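Local structure of LBCATS-a (Synthetic construct, 5EY5) at residues 76-88 with 109-123. The protein is a synthetic tryptophan synthase alpha chain that binds sn-glycerol-3-phosphate and probably cleaves indole-3-glycerol phosphate to indole and glyceraldehyde 3-phosphate. Numbering follows the deposited sequence.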
ATOM      1  N   THR A  76      28.981 -30.237  13.294  1.00 32.92           N
ATOM      2  CA  THR A  76      29.603 -31.056  12.259  1.00 35.80           C
ATOM      3  C   THR A  76      30.216 -30.179  11.174  1.00 43.57           C
ATOM      4  O   THR A  76      29.568 -29.261  10.661  1.00 45.41           O
ATOM      5  CB  THR A  76      28.564 -32.004  11.659  1.00 32.63           C
ATOM      6  OG1 THR A  76      28.032 -32.823  12.711  1.00 36.37           O
ATOM      7  CG2 THR A  76      29.159 -32.910  10.566  1.00 31.17           C
ATOM      8  N   THR A  77      31.475 -30.448  10.843  1.00 42.16           N
ATOM      9  CA  THR A  77      32.148 -29.822   9.710  1.00 45.83           C
ATOM     10  C   THR A  77      32.789 -30.908   8.860  1.00 46.17           C
ATOM     11  O   THR A  77      32.922 -32.056   9.289  1.00 37.63           O
ATOM     12  CB  THR A  77      33.235 -28.835  10.153  1.00 42.68           C
ATOM     13  OG1 THR A  77      34.260 -29.552  10.852  1.00 40.14           O
ATOM     14  CG2 THR A  77      32.657 -27.731  11.055  1.00 41.48           C
ATOM     15  N   LEU A  78      33.184 -30.535   7.640  1.00 45.95           N
ATOM     16  CA  LEU A  78      33.901 -31.468   6.775  1.00 45.40           C
ATOM     17  C   LEU A  78      35.134 -32.013   7.477  1.00 41.96           C
ATOM     18  O   LEU A  78      35.336 -33.229   7.556  1.00 44.88           O
ATOM     19  CB  LEU A  78      34.292 -30.786   5.467  1.00 44.02           C
ATOM     20  CG  LEU A  78      33.366 -31.022   4.286  1.00 44.82           C
ATOM     21  CD1 LEU A  78      33.926 -30.357   3.044  1.00 46.74           C
ATOM     22  CD2 LEU A  78      33.199 -32.527   4.080  1.00 40.03           C
ATOM     23  N   ASP A  79      35.961 -31.121   8.017  1.00 44.12           N
ATOM     24  CA  ASP A  79      37.170 -31.550   8.717  1.00 51.58           C
ATOM     25  C   ASP A  79      36.872 -32.556   9.823  1.00 37.18           C
ATOM     26  O   ASP A  79      37.673 -33.465  10.061  1.00 37.67           O
ATOM     27  CB  ASP A  79      37.905 -30.337   9.298  1.00 67.90           C
ATOM     28  CG  ASP A  79      38.698 -29.572   8.249  1.00 79.93           C
ATOM     29  OD1 ASP A  79      39.329 -30.223   7.388  1.00 84.25           O
ATOM     30  OD2 ASP A  79      38.692 -28.323   8.288  1.00 83.85           O
ATOM     31  N   LYS A  80      35.729 -32.412  10.505  1.00 38.48           N
ATOM     32  CA  LYS A  80      35.400 -33.319  11.606  1.00 42.12           C
ATOM     33  C   LYS A  80      34.956 -34.692  11.098  1.00 33.43           C
ATOM     34  O   LYS A  80      35.236 -35.714  11.730  1.00 37.16           O
ATOM     35  CB  LYS A  80      34.317 -32.696  12.491  1.00 42.15           C
ATOM     36  CG  LYS A  80      34.838 -31.624  13.450  1.00 44.94           C
ATOM     37  CD  LYS A  80      33.699 -30.862  14.117  1.00 47.18           C
ATOM     38  CE  LYS A  80      34.214 -29.716  14.967  1.00 54.09           C
ATOM     39  NZ  LYS A  80      33.112 -28.815  15.421  1.00 52.44           N
ATOM     40  N   VAL A  81      34.253 -34.742   9.973  1.00 34.17           N
ATOM     41  CA  VAL A  81      33.880 -36.044   9.429  1.00 30.12           C
ATOM     42  C   VAL A  81      35.118 -36.756   8.886  1.00 34.40           C
ATOM     43  O   VAL A  81      35.270 -37.975   9.052  1.00 38.32           O
ATOM     44  CB  VAL A  81      32.775 -35.881   8.368  1.00 34.07           C
ATOM     45  CG1 VAL A  81      32.172 -37.262   7.978  1.00 29.24           C
ATOM     46  CG2 VAL A  81      31.676 -34.961   8.914  1.00 34.44           C
ATOM     47  N   PHE A  82      36.043 -36.001   8.275  1.00 34.65           N
ATOM     48  CA  PHE A  82      37.333 -36.560   7.868  1.00 32.57           C
ATOM     49  C   PHE A  82      38.065 -37.203   9.043  1.00 35.72           C
ATOM     50  O   PHE A  82      38.608 -38.307   8.922  1.00 38.09           O
ATOM     51  CB  PHE A  82      38.199 -35.468   7.241  1.00 35.63           C
ATOM     52  CG  PHE A  82      37.861 -35.166   5.806  1.00 37.48           C
ATOM     53  CD1 PHE A  82      37.606 -36.189   4.907  1.00 41.85           C
ATOM     54  CD2 PHE A  82      37.818 -33.858   5.353  1.00 37.27           C
ATOM     55  CE1 PHE A  82      37.304 -35.906   3.585  1.00 44.80           C
ATOM     56  CE2 PHE A  82      37.520 -33.575   4.027  1.00 37.26           C
ATOM     57  CZ  PHE A  82      37.257 -34.591   3.150  1.00 40.03           C
ATOM     58  N   GLU A  83      38.127 -36.511  10.184  1.00 35.31           N
ATOM     59  CA  GLU A  83      38.809 -37.085  11.338  1.00 37.74           C
ATOM     60  C   GLU A  83      38.099 -38.343  11.818  1.00 35.34           C
ATOM     61  O   GLU A  83      38.745 -39.309  12.240  1.00 39.64           O
ATOM     62  CB  GLU A  83      38.912 -36.058  12.465  1.00 39.06           C
ATOM     63  N   MET A  84      36.768 -38.347  11.772  1.00 39.22           N
ATOM     64  CA  MET A  84      36.026 -39.550  12.126  1.00 39.75           C
ATOM     65  C   MET A  84      36.337 -40.685  11.160  1.00 36.29           C
ATOM     66  O   MET A  84      36.532 -41.831  11.582  1.00 37.14           O
ATOM     67  CB  MET A  84      34.524 -39.255  12.148  1.00 44.04           C
ATOM     68  CG  MET A  84      33.697 -40.329  12.836  1.00 46.04           C
ATOM     69  SD  MET A  84      32.174 -40.647  11.937  1.00 49.84           S
ATOM     70  CE  MET A  84      32.838 -41.603  10.581  1.00 51.26           C
ATOM     71  N   VAL A  85      36.403 -40.390   9.856  1.00 34.46           N
ATOM     72  CA  VAL A  85      36.774 -41.429   8.892  1.00 36.54           C
ATOM     73  C   VAL A  85      38.184 -41.938   9.162  1.00 37.05           C
ATOM     74  O   VAL A  85      38.468 -43.136   9.008  1.00 37.96           O
ATOM     75  CB  VAL A  85      36.613 -40.904   7.445  1.00 37.30           C
ATOM     76  CG1 VAL A  85      37.099 -41.943   6.429  1.00 36.64           C
ATOM     77  CG2 VAL A  85      35.169 -40.555   7.186  1.00 29.37           C
ATOM     78  N   ARG A  86      39.082 -41.066   9.616  1.00 37.91           N
ATOM     79  CA  ARG A  86      40.427 -41.544   9.921  1.00 38.57           C
ATOM     80  C   ARG A  86      40.437 -42.403  11.178  1.00 40.72           C
ATOM     81  O   ARG A  86      41.137 -43.418  11.233  1.00 43.52           O
ATOM     82  CB  ARG A  86      41.401 -40.371  10.040  1.00 49.53           C
ATOM     83  CG  ARG A  86      41.769 -39.775   8.682  1.00 57.03           C
ATOM     84  CD  ARG A  86      42.979 -38.853   8.755  1.00 66.93           C
ATOM     85  NE  ARG A  86      42.794 -37.775   9.725  1.00 74.51           N
ATOM     86  CZ  ARG A  86      42.230 -36.600   9.450  1.00 77.30           C
ATOM     87  NH1 ARG A  86      41.791 -36.336   8.223  1.00 69.42           N
ATOM     88  NH2 ARG A  86      42.108 -35.684  10.405  1.00 79.57           N
ATOM     89  N   GLU A  87      39.653 -42.035  12.193  1.00 49.83           N
ATOM     90  CA  GLU A  87      39.494 -42.942  13.326  1.00 51.28           C
ATOM     91  C   GLU A  87      38.917 -44.267  12.857  1.00 49.29           C
ATOM     92  O   GLU A  87      39.367 -45.336  13.280  1.00 58.76           O
ATOM     93  CB  GLU A  87      38.606 -42.321  14.408  1.00 53.32           C
ATOM     94  CG  GLU A  87      38.996 -40.913  14.802  1.00 70.57           C
ATOM     95  CD  GLU A  87      40.495 -40.761  14.996  1.00 88.41           C
ATOM     96  OE1 GLU A  87      41.043 -41.369  15.942  1.00 96.82           O
ATOM     97  OE2 GLU A  87      41.125 -40.042  14.188  1.00 90.04           O
ATOM     98  N   LEU A  88      37.933 -44.216  11.962  1.00 44.48           N
ATOM     99  CA  LEU A  88      37.416 -45.446  11.375  1.00 44.48           C
ATOM    100  C   LEU A  88      38.535 -46.269  10.752  1.00 40.62           C
ATOM    101  O   LEU A  88      38.685 -47.459  11.045  1.00 46.47           O
ATOM    102  CB  LEU A  88      36.361 -45.114  10.331  1.00 38.35           C
ATOM    103  CG  LEU A  88      34.972 -45.654  10.639  1.00 51.86           C
ATOM    104  CD1 LEU A  88      33.980 -45.110   9.615  1.00 54.07           C
ATOM    105  CD2 LEU A  88      34.975 -47.191  10.671  1.00 49.64           C
ATOM    106  N   TYR A 109      35.650 -25.432   0.479  1.00 37.62           N
ATOM    107  CA  TYR A 109      36.755 -26.233   1.001  1.00 37.51           C
ATOM    108  C   TYR A 109      37.943 -26.153   0.062  1.00 42.74           C
ATOM    109  O   TYR A 109      39.085 -25.975   0.501  1.00 40.67           O
ATOM    110  CB  TYR A 109      36.349 -27.701   1.199  1.00 40.53           C
ATOM    111  CG  TYR A 109      37.346 -28.497   2.048  1.00 44.19           C
ATOM    112  CD1 TYR A 109      37.148 -28.656   3.421  1.00 46.60           C
ATOM    113  CD2 TYR A 109      38.482 -29.072   1.484  1.00 42.03           C
ATOM    114  CE1 TYR A 109      38.037 -29.377   4.213  1.00 38.85           C
ATOM    115  CE2 TYR A 109      39.383 -29.801   2.269  1.00 39.22           C
ATOM    116  CZ  TYR A 109      39.150 -29.950   3.633  1.00 38.98           C
ATOM    117  OH  TYR A 109      40.044 -30.637   4.433  1.00 41.07           O
ATOM    118  N   GLY A 110      37.681 -26.241  -1.242  1.00 38.79           N
ATOM    119  CA  GLY A 110      38.715 -26.247  -2.254  1.00 40.22           C
ATOM    120  C   GLY A 110      38.616 -27.589  -2.941  1.00 42.70           C
ATOM    121  O   GLY A 110      38.762 -28.618  -2.281  1.00 36.50           O
ATOM    122  N   ILE A 111      38.334 -27.596  -4.247  1.00 42.39           N
ATOM    123  CA  ILE A 111      37.946 -28.838  -4.919  1.00 43.20           C
ATOM    124  C   ILE A 111      39.067 -29.869  -4.832  1.00 40.67           C
ATOM    125  O   ILE A 111      38.874 -30.994  -4.348  1.00 34.61           O
ATOM    126  CB  ILE A 111      37.565 -28.556  -6.384  1.00 48.40           C
ATOM    127  CG1 ILE A 111      36.267 -27.748  -6.453  1.00 54.57           C
ATOM    128  CG2 ILE A 111      37.429 -29.839  -7.148  1.00 40.29           C
ATOM    129  CD1 ILE A 111      35.907 -27.321  -7.860  1.00 64.02           C
ATOM    130  N   GLU A 112      40.251 -29.504  -5.322  1.00 41.02           N
ATOM    131  CA  GLU A 112      41.367 -30.442  -5.304  1.00 48.03           C
ATOM    132  C   GLU A 112      41.789 -30.746  -3.874  1.00 47.86           C
ATOM    133  O   GLU A 112      42.101 -31.895  -3.539  1.00 41.55           O
ATOM    134  CB  GLU A 112      42.533 -29.880  -6.118  1.00 60.72           C
ATOM    135  CG  GLU A 112      42.852 -28.420  -5.820  1.00 77.99           C
ATOM    136  CD  GLU A 112      44.055 -28.253  -4.904  1.00 95.83           C
ATOM    137  OE1 GLU A 112      44.341 -27.106  -4.495  1.00 97.43           O
ATOM    138  OE2 GLU A 112      44.717 -29.268  -4.594  1.00104.12           O
ATOM    139  N   ARG A 113      41.775 -29.732  -3.009  1.00 48.55           N
ATOM    140  CA  ARG A 113      42.105 -29.964  -1.611  1.00 50.78           C
ATOM    141  C   ARG A 113      41.132 -30.941  -0.969  1.00 45.71           C
ATOM    142  O   ARG A 113      41.511 -31.706  -0.069  1.00 43.50           O
ATOM    143  CB  ARG A 113      42.122 -28.632  -0.865  1.00 49.75           C
ATOM    144  CG  ARG A 113      42.209 -28.758   0.625  1.00 53.22           C
ATOM    145  CD  ARG A 113      42.231 -27.387   1.281  1.00 53.86           C
ATOM    146  NE  ARG A 113      42.210 -27.516   2.729  1.00 53.73           N
ATOM    147  CZ  ARG A 113      41.240 -27.061   3.511  1.00 55.62           C
ATOM    148  NH1 ARG A 113      40.203 -26.421   2.991  1.00 54.30           N
ATOM    149  NH2 ARG A 113      41.312 -27.249   4.820  1.00 61.15           N
ATOM    150  N   PHE A 114      39.877 -30.934  -1.420  1.00 43.98           N
ATOM    151  CA  PHE A 114      38.866 -31.810  -0.839  1.00 40.13           C
ATOM    152  C   PHE A 114      39.055 -33.252  -1.294  1.00 37.71           C
ATOM    153  O   PHE A 114      39.014 -34.182  -0.480  1.00 37.63           O
ATOM    154  CB  PHE A 114      37.466 -31.316  -1.209  1.00 37.90           C
ATOM    155  CG  PHE A 114      36.389 -32.294  -0.876  1.00 39.24           C
ATOM    156  CD1 PHE A 114      35.938 -32.428   0.420  1.00 40.03           C
ATOM    157  CD2 PHE A 114      35.852 -33.101  -1.846  1.00 34.52           C
ATOM    158  CE1 PHE A 114      34.953 -33.336   0.730  1.00 40.30           C
ATOM    159  CE2 PHE A 114      34.868 -34.029  -1.531  1.00 34.19           C
ATOM    160  CZ  PHE A 114      34.420 -34.134  -0.249  1.00 37.18           C
ATOM    161  N   VAL A 115      39.266 -33.452  -2.594  1.00 35.32           N
ATOM    162  CA  VAL A 115      39.520 -34.795  -3.107  1.00 38.94           C
ATOM    163  C   VAL A 115      40.827 -35.346  -2.549  1.00 35.52           C
ATOM    164  O   VAL A 115      40.937 -36.545  -2.257  1.00 40.79           O
ATOM    165  CB  VAL A 115      39.515 -34.784  -4.649  1.00 40.32           C
ATOM    166  CG1 VAL A 115      39.596 -36.199  -5.190  1.00 46.11           C
ATOM    167  CG2 VAL A 115      38.264 -34.089  -5.160  1.00 36.48           C
ATOM    168  N   LYS A 116      41.845 -34.492  -2.401  1.00 37.82           N
ATOM    169  CA  LYS A 116      43.093 -34.956  -1.797  1.00 45.85           C
ATOM    170  C   LYS A 116      42.861 -35.433  -0.364  1.00 45.36           C
ATOM    171  O   LYS A 116      43.353 -36.495   0.034  1.00 45.67           O
ATOM    172  CB  LYS A 116      44.148 -33.848  -1.833  1.00 47.68           C
ATOM    173  CG  LYS A 116      45.537 -34.296  -1.387  1.00 54.18           C
ATOM    174  CD  LYS A 116      46.482 -33.115  -1.172  1.00 56.85           C
ATOM    175  CE  LYS A 116      47.849 -33.582  -0.684  1.00 66.44           C
ATOM    176  NZ  LYS A 116      48.755 -32.448  -0.336  1.00 73.00           N
ATOM    177  N   GLU A 117      42.110 -34.666   0.425  1.00 41.86           N
ATOM    178  CA  GLU A 117      41.798 -35.101   1.780  1.00 44.34           C
ATOM    179  C   GLU A 117      40.936 -36.361   1.776  1.00 44.73           C
ATOM    180  O   GLU A 117      41.063 -37.199   2.679  1.00 50.10           O
ATOM    181  CB  GLU A 117      41.103 -33.982   2.552  1.00 44.07           C
ATOM    182  CG  GLU A 117      40.651 -34.381   3.941  1.00 56.97           C
ATOM    183  CD  GLU A 117      41.772 -34.322   4.971  1.00 74.94           C
ATOM    184  OE1 GLU A 117      41.558 -33.718   6.045  1.00 80.15           O
ATOM    185  OE2 GLU A 117      42.863 -34.872   4.707  1.00 78.14           O
ATOM    186  N   CYS A 118      40.064 -36.520   0.776  1.00 37.95           N
ATOM    187  CA  CYS A 118      39.315 -37.768   0.657  1.00 35.26           C
ATOM    188  C   CYS A 118      40.256 -38.953   0.544  1.00 41.62           C
ATOM    189  O   CYS A 118      40.099 -39.954   1.251  1.00 32.64           O
ATOM    190  CB  CYS A 118      38.381 -37.728  -0.553  1.00 36.85           C
ATOM    191  SG  CYS A 118      36.854 -36.840  -0.258  1.00 36.91           S
ATOM    192  N   ALA A 119      41.244 -38.855  -0.352  1.00 42.88           N
ATOM    193  CA  ALA A 119      42.143 -39.975  -0.591  1.00 47.42           C
ATOM    194  C   ALA A 119      43.009 -40.258   0.624  1.00 52.44           C
ATOM    195  O   ALA A 119      43.318 -41.419   0.905  1.00 48.99           O
ATOM    196  CB  ALA A 119      43.014 -39.705  -1.818  1.00 45.30           C
ATOM    197  N   GLU A 120      43.390 -39.225   1.368  1.00 51.16           N
ATOM    198  CA  GLU A 120      44.272 -39.462   2.504  1.00 57.37           C
ATOM    199  C   GLU A 120      43.500 -39.983   3.710  1.00 44.54           C
ATOM    200  O   GLU A 120      44.014 -40.810   4.471  1.00 44.26           O
ATOM    201  CB  GLU A 120      45.037 -38.186   2.858  1.00 64.61           C
ATOM    202  CG  GLU A 120      45.751 -37.559   1.676  1.00 70.81           C
ATOM    203  CD  GLU A 120      46.748 -36.502   2.095  1.00 82.54           C
ATOM    204  OE1 GLU A 120      47.965 -36.730   1.928  1.00 87.96           O
ATOM    205  OE2 GLU A 120      46.314 -35.447   2.602  1.00 87.68           O
ATOM    206  N   ALA A 121      42.273 -39.509   3.903  1.00 39.26           N
ATOM    207  CA  ALA A 121      41.474 -39.991   5.025  1.00 38.62           C
ATOM    208  C   ALA A 121      40.940 -41.399   4.781  1.00 44.73           C
ATOM    209  O   ALA A 121      40.825 -42.189   5.725  1.00 45.78           O
ATOM    210  CB  ALA A 121      40.322 -39.035   5.303  1.00 33.09           C
ATOM    211  N   GLY A 122      40.605 -41.732   3.541  1.00 43.71           N
ATOM    212  CA  GLY A 122      40.119 -43.063   3.241  1.00 40.10           C
ATOM    213  C   GLY A 122      38.671 -43.047   2.798  1.00 42.43           C
ATOM    214  O   GLY A 122      37.898 -43.946   3.145  1.00 39.28           O
ATOM    215  N   VAL A 123      38.292 -42.018   2.042  1.00 35.51           N
ATOM    216  CA  VAL A 123      36.944 -41.889   1.490  1.00 33.41           C
ATOM    217  C   VAL A 123      36.993 -42.352   0.047  1.00 36.68           C
ATOM    218  O   VAL A 123      37.746 -41.805  -0.762  1.00 36.66           O
ATOM    219  CB  VAL A 123      36.424 -40.448   1.567  1.00 36.22           C
ATOM    220  CG1 VAL A 123      35.146 -40.305   0.705  1.00 36.07           C
ATOM    221  CG2 VAL A 123      36.152 -40.041   3.010  1.00 36.13           C
TER
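The hydroxyl of Y109 donates to the carboxylate of D79, OH to OD1 at 3.1 Å, reaching the oxygen on its syn side but 23° out of the carboxylate plane. The phenol itself is backed by R113: its extended side chain runs alongside the Y109 ring, with NH1 over one face and bonded to Y109 O at 2.8 Å. R113 NH2 also comes within 4.4 Å of D79 OD1, which probably eases the negative charge there.

Deeper in, F82 is the knob, seated among Y109, E117, C118 and A121. With CG anti to its carbonyl carbon (chi1 -80°), the ring slides between the helices: E117 CG packs over one face, C118 SG meets the edge in plane, and an edge of F82 turns toward the face of Y109 in an offset edge-to-face pair, planes at 65°. F114 adds an oblique contact, CE1 to F82 CZ 3.6 Å. Replacing F82 with an alanine would probably leave a gap between the helices and rob Y109 and F114 of their shared ring partner.

At the solvent side the E117 chain bends, and R86 NH1 gives E117 OE1 a weak hydrogen bond (3.4 Å) as part of a salt bridge; R86 CG lies on A121. V85 CG1 meets V123 CG2 at 4.0 Å, and both side chains touch F99 of strand 97-100. Near-parallel helices 78-88 and 111-121, 9.8 Å apart at closest approach, precede and follow that strand in the chain and are neighbours in the outer helical layer of a TIM barrel.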